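Local coordinates for protein MTH0777 (Methanothermobacter thermautotrophicus, PDB 1KJN) that is of unknown function but belongs to the DUF1890 family and packs as a two-fold symmetric pair of identical chains in the crystal, at the interface of chains A and B. Coordinates in Å, arbitrary orientation; residue numbers count along the deposited sequence, not the author numbering. Chains: chain A/B, MTH0777.

Contact 1: the interface of chains A and B. Residues chain A 26, 53-60; chain B 23, 26-27, 30, 54-55, 59-60.
B:Tyr60, A:Pro56 and A:Ala54 bury the most surface in this part of a two-fold interface, where the end of helix 45-54 and the loop after it in chain A meet the same loop and helix 21-33 of chain B. The model alone does not show whether the pair forms in the cell. B:Tyr60 reaches into chain A with CG anti to its carbonyl carbon (chi1 -59°), and its phenol OH is gripped twice: it donates to A:Asp55 OD1 at 2.7 Å, which receives it on its anti lone pair, away from OD2, and accepts from the backbone N of A:Glu57 (poorly ordered) at 2.9 Å. The carboxylate and ring planes stand 61° apart. A:Asp55 OD1 also takes the N-H of A:Ile59 and OD2 that of A:Tyr60, own-loop bonds that probably help hold the acceptor. A:Pro56 wedges tip to tip between two rings of chain B. Its CD lies over one face of B:Tyr60, offset toward the rim, 4.0 Å from the centroid, while B:Ile59 CG2 backs the opposite face; A:Pro56 CG sits over a face of the B:His30 imidazole, likewise offset, 3.8 Å from the centroid. A:Ala54 CB packs on B:Pro23, 3.9 Å from its CA. In the twin bond, A:Tyr60 OH meets B:Asp55 OD1 nearly along the C-O axis. The two Ile59 side chains touch tip to tip. Water 1 bridges the helix ends, 2.7 Å from both A:Ala54 O and B:Ala54 O.

Contact 2: the interface of chains A and B. Residues chain A 19-20, 23-24, 140-142; chain B 16, 22, 46, 49-50, 53-54.
Helix 45-54 of chain B lays one flank against chain A, on the start of helix 21-34 and the 140-142 loop that leads into helix 143-153. The contact is apolar, with no nitrogen or oxygen of one chain within bonding reach of the other. B:Leu50 is the central knob. Its CG is anti to its carbonyl carbon (chi1 -76°) and CD1 runs on extended (chi2 172°), so that both methyls straddle the carbonyl O of A:His140. CD1 lies 3.4 Å from A:His140 O and 4.0 Å from A:Pro19 CB. CD2 faces A:Pro19 O and sits against A:Val20 CA at 3.8 Å and A:Pro142 CD at 3.9 Å, the proline ring crossing the leucine obliquely. An alanine here would remove CG and both methyls and would probably lose the contact with the A:His140 carbonyl and loosen the packing of A:Pro19, A:Val20 and A:Pro142 against the helix. One turn along, B:Val53 presents CG2, the methyl between its backbone N and carbonyl carbon, to A:Pro23 CB at 3.6 Å. The CB of B:Ala54 meets the same proline at CA, 3.7 Å away. Beside B:Leu50, B:Arg49 lays its aliphatic stem on A:Pro142: CB lies 4.0 Å from A:Pro142 CG, and the chain then bends at chi3 (81°) past A:Asn141. Chain A thus contributes a proline-rich surface made by the approach to helix 21-34, its first turn and the loop between strand 132-136 and helix 143-153.

Contact 1: the interface of chains A and B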
loop_
_atom_site.group_PDB
_atom_site.type_symbol
_atom_site.label_atom_id
_atom_site.label_comp_id
_atom_site.label_asym_id
_atom_site.label_seq_id
_atom_site.Cartn_x
_atom_site.Cartn_y
_atom_site.Cartn_z
ATOM N N ILE A 26 -6.259 -4.693 -0.610
ATOM C CA ILE A 26 -5.801 -5.840 0.150
ATOM C C ILE A 26 -6.714 -6.052 1.363
ATOM O O ILE A 26 -7.006 -7.189 1.722
ATOM C CB ILE A 26 -4.325 -5.638 0.616
ATOM C CG1 ILE A 26 -3.384 -5.557 -0.593
ATOM C CG2 ILE A 26 -3.891 -6.756 1.555
ATOM C CD1 ILE A 26 -1.926 -5.319 -0.195
ATOM N N VAL A 53 4.207 -6.510 -3.672
ATOM C CA VAL A 53 5.215 -6.110 -2.703
ATOM C C VAL A 53 4.582 -5.827 -1.330
ATOM O O VAL A 53 5.236 -6.032 -0.310
ATOM C CB VAL A 53 6.109 -4.926 -3.199
ATOM C CG1 VAL A 53 6.741 -5.259 -4.558
ATOM C CG2 VAL A 53 5.329 -3.650 -3.257
ATOM N N ALA A 54 3.307 -5.423 -1.301
ATOM C CA ALA A 54 2.627 -5.159 -0.021
ATOM C C ALA A 54 2.179 -6.437 0.705
ATOM O O ALA A 54 1.934 -6.419 1.909
ATOM C CB ALA A 54 1.438 -4.217 -0.201
ATOM N N ASP A 55 2.106 -7.545 -0.027
ATOM C CA ASP A 55 1.693 -8.839 0.510
ATOM C C ASP A 55 2.650 -9.846 -0.146
ATOM O O ASP A 55 2.238 -10.718 -0.902
ATOM C CB ASP A 55 0.222 -9.102 0.117
ATOM C CG ASP A 55 -0.339 -10.418 0.681
ATOM O OD1 ASP A 55 0.272 -11.027 1.589
ATOM O OD2 ASP A 55 -1.428 -10.832 0.223
ATOM N N PRO A 56 3.950 -9.763 0.189
ATOM C CA PRO A 56 4.955 -10.663 -0.387
ATOM C C PRO A 56 4.706 -12.155 -0.239
ATOM O O PRO A 56 5.198 -12.937 -1.052
ATOM C CB PRO A 56 6.253 -10.202 0.278
ATOM C CG PRO A 56 5.796 -9.683 1.582
ATOM C CD PRO A 56 4.561 -8.899 1.207
ATOM N N GLU A 57 3.937 -12.566 0.767
ATOM C CA GLU A 57 3.653 -13.997 0.925
ATOM C C GLU A 57 2.335 -14.450 0.279
ATOM O O GLU A 57 1.989 -15.631 0.342
ATOM C CB GLU A 57 3.697 -14.433 2.399
ATOM C CG GLU A 57 5.103 -14.541 3.002
ATOM C CD GLU A 57 6.055 -15.381 2.155
ATOM O OE1 GLU A 57 5.667 -16.490 1.700
ATOM O OE2 GLU A 57 7.201 -14.925 1.939
ATOM N N GLY A 58 1.602 -13.524 -0.335
ATOM C CA GLY A 58 0.346 -13.894 -0.973
ATOM C C GLY A 58 -0.690 -14.411 0.016
ATOM O O GLY A 58 -1.465 -15.319 -0.289
ATOM N N ILE A 59 -0.705 -13.810 1.201
ATOM C CA ILE A 59 -1.612 -14.181 2.283
ATOM C C ILE A 59 -3.021 -13.604 2.173
ATOM O O ILE A 59 -3.983 -14.239 2.597
ATOM C CB ILE A 59 -1.011 -13.730 3.651
ATOM C CG1 ILE A 59 0.273 -14.510 3.935
ATOM C CG2 ILE A 59 -2.030 -13.893 4.792
ATOM C CD1 ILE A 59 1.099 -13.913 5.041
ATOM N N TYR A 60 -3.144 -12.409 1.602
ATOM C CA TYR A 60 -4.441 -11.731 1.497
ATOM C C TYR A 60 -5.190 -11.793 0.152
ATOM O O TYR A 60 -6.301 -11.271 0.024
ATOM C CB TYR A 60 -4.272 -10.293 1.962
ATOM C CG TYR A 60 -3.717 -10.183 3.372
ATOM C CD1 TYR A 60 -4.435 -10.667 4.465
ATOM C CD2 TYR A 60 -2.505 -9.536 3.621
ATOM C CE1 TYR A 60 -3.966 -10.496 5.777
ATOM C CE2 TYR A 60 -2.026 -9.369 4.939
ATOM C CZ TYR A 60 -2.767 -9.841 6.004
ATOM O OH TYR A 60 -2.351 -9.592 7.305
ATOM N N PRO B 23 3.669 0.058 0.585
ATOM C CA PRO B 23 3.953 -1.301 0.090
ATOM C C PRO B 23 5.420 -1.702 0.284
ATOM O O PRO B 23 5.712 -2.824 0.720
ATOM C CB PRO B 23 3.598 -1.202 -1.388
ATOM C CG PRO B 23 2.377 -0.282 -1.352
ATOM C CD PRO B 23 2.861 0.818 -0.391
ATOM N N ILE B 26 6.296 -2.350 3.980
ATOM C CA ILE B 26 5.908 -3.692 4.387
ATOM C C ILE B 26 6.862 -4.737 3.801
ATOM O O ILE B 26 7.280 -5.662 4.495
ATOM C CB ILE B 26 4.474 -4.011 3.953
ATOM C CG1 ILE B 26 3.476 -3.138 4.742
ATOM C CG2 ILE B 26 4.147 -5.461 4.242
ATOM C CD1 ILE B 26 2.062 -3.144 4.155
ATOM N N TYR B 27 7.188 -4.607 2.518
ATOM C CA TYR B 27 8.100 -5.549 1.871
ATOM C C TYR B 27 9.469 -5.611 2.566
ATOM O O TYR B 27 10.021 -6.697 2.770
ATOM C CB TYR B 27 8.283 -5.187 0.397
ATOM C CG TYR B 27 9.179 -6.151 -0.339
ATOM C CD1 TYR B 27 10.558 -5.920 -0.427
ATOM C CD2 TYR B 27 8.666 -7.311 -0.921
ATOM C CE1 TYR B 27 11.399 -6.817 -1.073
ATOM C CE2 TYR B 27 9.501 -8.217 -1.574
ATOM C CZ TYR B 27 10.861 -7.966 -1.648
ATOM O OH TYR B 27 11.681 -8.840 -2.321
ATOM N N HIS B 30 9.095 -7.257 6.033
ATOM C CA HIS B 30 8.999 -8.696 5.842
ATOM C C HIS B 30 10.412 -9.258 5.620
ATOM O O HIS B 30 10.756 -10.280 6.185
ATOM C CB HIS B 30 8.126 -9.003 4.637
ATOM C CG HIS B 30 8.185 -10.428 4.192
ATOM N ND1 HIS B 30 8.755 -10.803 2.992
ATOM C CD2 HIS B 30 7.731 -11.567 4.765
ATOM C CE1 HIS B 30 8.648 -12.111 2.848
ATOM N NE2 HIS B 30 8.030 -12.600 3.910
ATOM N N ALA B 54 -3.356 -2.443 5.014
ATOM C CA ALA B 54 -2.664 -3.227 3.972
ATOM C C ALA B 54 -2.216 -4.584 4.514
ATOM O O ALA B 54 -2.035 -5.527 3.758
ATOM C CB ALA B 54 -1.458 -2.463 3.427
ATOM N N ASP B 55 -2.023 -4.659 5.832
ATOM C CA ASP B 55 -1.612 -5.885 6.522
ATOM C C ASP B 55 -2.558 -5.973 7.726
ATOM O O ASP B 55 -2.133 -5.849 8.870
ATOM C CB ASP B 55 -0.156 -5.752 7.010
ATOM C CG ASP B 55 0.344 -6.986 7.769
ATOM O OD1 ASP B 55 -0.293 -8.056 7.694
ATOM O OD2 ASP B 55 1.422 -6.905 8.406
ATOM N N ILE B 59 0.960 -9.463 10.036
ATOM C CA ILE B 59 1.870 -10.552 9.715
ATOM C C ILE B 59 3.267 -10.103 9.251
ATOM O O ILE B 59 4.259 -10.811 9.449
ATOM C CB ILE B 59 1.200 -11.453 8.655
ATOM C CG1 ILE B 59 0.017 -12.182 9.311
ATOM C CG2 ILE B 59 2.196 -12.400 8.017
ATOM C CD1 ILE B 59 -0.997 -12.701 8.367
ATOM N N TYR B 60 3.350 -8.915 8.661
ATOM C CA TYR B 60 4.625 -8.394 8.175
ATOM C C TYR B 60 5.274 -7.358 9.100
ATOM O O TYR B 60 6.393 -6.907 8.855
ATOM C CB TYR B 60 4.398 -7.800 6.800
ATOM C CG TYR B 60 3.850 -8.814 5.833
ATOM C CD1 TYR B 60 4.577 -9.963 5.525
ATOM C CD2 TYR B 60 2.622 -8.624 5.208
ATOM C CE1 TYR B 60 4.102 -10.887 4.615
ATOM C CE2 TYR B 60 2.132 -9.563 4.287
ATOM C CZ TYR B 60 2.887 -10.687 3.994
ATOM O OH TYR B 60 2.459 -11.604 3.045
HETATM O O HOH W 1 0.034 -7.305 3.615
#

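Contact 2: the interface of chains A and B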
loop_
_atom_site.group_PDB
_atom_site.type_symbol
_atom_site.label_atom_id
_atom_site.label_comp_id
_atom_site.label_asym_id
_atom_site.label_seq_id
_atom_site.Cartn_x
_atom_site.Cartn_y
_atom_site.Cartn_z
ATOM N N PRO A 19 -2.560 6.844 -2.379
ATOM C CA PRO A 19 -1.968 5.842 -1.498
ATOM C C PRO A 19 -2.961 4.950 -0.762
ATOM O O PRO A 19 -2.556 3.917 -0.214
ATOM C CB PRO A 19 -1.103 6.669 -0.548
ATOM C CG PRO A 19 -1.674 8.069 -0.655
ATOM C CD PRO A 19 -2.047 8.193 -2.090
ATOM N N VAL A 20 -4.253 5.296 -0.775
ATOM C CA VAL A 20 -5.218 4.434 -0.087
ATOM C C VAL A 20 -5.656 3.221 -0.894
ATOM O O VAL A 20 -6.097 2.227 -0.301
ATOM C CB VAL A 20 -6.535 5.158 0.336
ATOM C CG1 VAL A 20 -6.252 6.303 1.302
ATOM C CG2 VAL A 20 -7.334 5.608 -0.900
ATOM N N PRO A 23 -3.599 -0.512 -0.370
ATOM C CA PRO A 23 -3.889 -0.991 0.992
ATOM C C PRO A 23 -5.346 -1.430 1.190
ATOM O O PRO A 23 -5.603 -2.502 1.726
ATOM C CB PRO A 23 -3.547 0.216 1.857
ATOM C CG PRO A 23 -2.335 0.782 1.139
ATOM C CD PRO A 23 -2.838 0.754 -0.327
ATOM N N LEU A 24 -6.286 -0.612 0.733
ATOM C CA LEU A 24 -7.709 -0.933 0.854
ATOM C C LEU A 24 -8.127 -2.127 -0.014
ATOM O O LEU A 24 -9.050 -2.863 0.331
ATOM C CB LEU A 24 -8.548 0.285 0.504
ATOM C CG LEU A 24 -8.599 1.354 1.588
ATOM C CD1 LEU A 24 -9.317 2.570 1.035
ATOM C CD2 LEU A 24 -9.278 0.805 2.863
ATOM N N HIS A 140 -5.200 10.052 1.233
ATOM C CA HIS A 140 -4.182 9.363 2.015
ATOM C C HIS A 140 -4.671 8.665 3.277
ATOM O O HIS A 140 -4.040 7.724 3.726
ATOM C CB HIS A 140 -2.989 10.283 2.319
ATOM C CG HIS A 140 -3.377 11.685 2.657
ATOM N ND1 HIS A 140 -3.833 12.579 1.711
ATOM C CD2 HIS A 140 -3.396 12.348 3.838
ATOM C CE1 HIS A 140 -4.121 13.728 2.293
ATOM N NE2 HIS A 140 -3.863 13.614 3.588
ATOM N N ASN A 141 -5.800 9.103 3.828
ATOM C CA ASN A 141 -6.360 8.477 5.031
ATOM C C ASN A 141 -7.423 7.479 4.571
ATOM O O ASN A 141 -8.465 7.855 4.036
ATOM C CB ASN A 141 -6.984 9.526 5.964
ATOM C CG ASN A 141 -7.521 8.923 7.273
ATOM O OD1 ASN A 141 -7.586 7.707 7.438
ATOM N ND2 ASN A 141 -7.871 9.792 8.223
ATOM N N PRO A 142 -7.196 6.189 4.830
ATOM C CA PRO A 142 -8.146 5.148 4.426
ATOM C C PRO A 142 -9.388 5.028 5.304
ATOM O O PRO A 142 -10.397 4.484 4.861
ATOM C CB PRO A 142 -7.312 3.889 4.547
ATOM C CG PRO A 142 -6.514 4.170 5.798
ATOM C CD PRO A 142 -6.094 5.621 5.619
ATOM N N PRO B 16 2.799 9.850 3.494
ATOM C CA PRO B 16 2.407 9.040 2.341
ATOM C C PRO B 16 1.716 9.848 1.236
ATOM O O PRO B 16 0.630 10.407 1.437
ATOM C CB PRO B 16 1.465 8.019 2.973
ATOM C CG PRO B 16 0.710 8.866 3.997
ATOM C CD PRO B 16 1.776 9.820 4.561
ATOM N N ILE B 22 4.201 2.738 1.396
ATOM C CA ILE B 22 3.634 1.776 2.325
ATOM C C ILE B 22 3.934 0.362 1.862
ATOM O O ILE B 22 4.410 -0.454 2.643
ATOM C CB ILE B 22 2.107 2.006 2.505
ATOM C CG1 ILE B 22 1.890 3.417 3.038
ATOM C CG2 ILE B 22 1.489 0.960 3.406
ATOM C CD1 ILE B 22 2.710 3.740 4.251
ATOM N N ALA B 46 -1.846 8.899 9.242
ATOM C CA ALA B 46 -2.319 8.251 8.005
ATOM C C ALA B 46 -1.404 7.099 7.555
ATOM O O ALA B 46 -1.878 6.009 7.218
ATOM C CB ALA B 46 -2.469 9.274 6.892
ATOM N N ARG B 49 -1.965 4.052 9.548
ATOM C CA ARG B 49 -3.277 3.477 9.205
ATOM C C ARG B 49 -3.207 2.715 7.901
ATOM O O ARG B 49 -3.805 1.651 7.766
ATOM C CB ARG B 49 -4.377 4.540 9.101
ATOM C CG ARG B 49 -4.691 5.252 10.396
ATOM C CD ARG B 49 -6.010 6.011 10.297
ATOM N NE ARG B 49 -7.130 5.097 10.509
ATOM C CZ ARG B 49 -7.592 4.742 11.711
ATOM N NH1 ARG B 49 -7.051 5.241 12.812
ATOM N NH2 ARG B 49 -8.521 3.806 11.819
ATOM N N LEU B 50 -2.504 3.282 6.926
ATOM C CA LEU B 50 -2.353 2.613 5.642
ATOM C C LEU B 50 -1.666 1.268 5.835
ATOM O O LEU B 50 -2.032 0.287 5.181
ATOM C CB LEU B 50 -1.561 3.490 4.676
ATOM C CG LEU B 50 -2.353 4.664 4.079
ATOM C CD1 LEU B 50 -1.463 5.624 3.279
ATOM C CD2 LEU B 50 -3.460 4.110 3.234
ATOM N N VAL B 53 -4.212 -1.319 7.414
ATOM C CA VAL B 53 -5.217 -1.873 6.506
ATOM C C VAL B 53 -4.599 -2.742 5.401
ATOM O O VAL B 53 -5.253 -3.672 4.903
ATOM C CB VAL B 53 -6.122 -0.774 5.894
ATOM C CG1 VAL B 53 -6.769 0.074 7.006
ATOM C CG2 VAL B 53 -5.344 0.084 4.938
ATOM N N ALA B 54 -3.356 -2.443 5.014
ATOM C CA ALA B 54 -2.664 -3.227 3.972
ATOM C C ALA B 54 -2.216 -4.584 4.514
ATOM O O ALA B 54 -2.035 -5.527 3.758
ATOM C CB ALA B 54 -1.458 -2.463 3.427
#

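Contact 1 and contact 2 are neighbouring patches of one interface, their C-alpha centres about 13 Å apart, and they share B:Ala54 at the end of helix 45-54. From that helix end, contact 1 continues into the following loop and contact 2 runs back along the helix. Helices 21-34 and 45-54 serve both patches, and the two-fold axis repeats each with the chains exchanged. The polar bonding and the bridging water belong to contact 1, whereas contact 2 adds apolar packing, so together they would probably hold the two chains in one fixed relation.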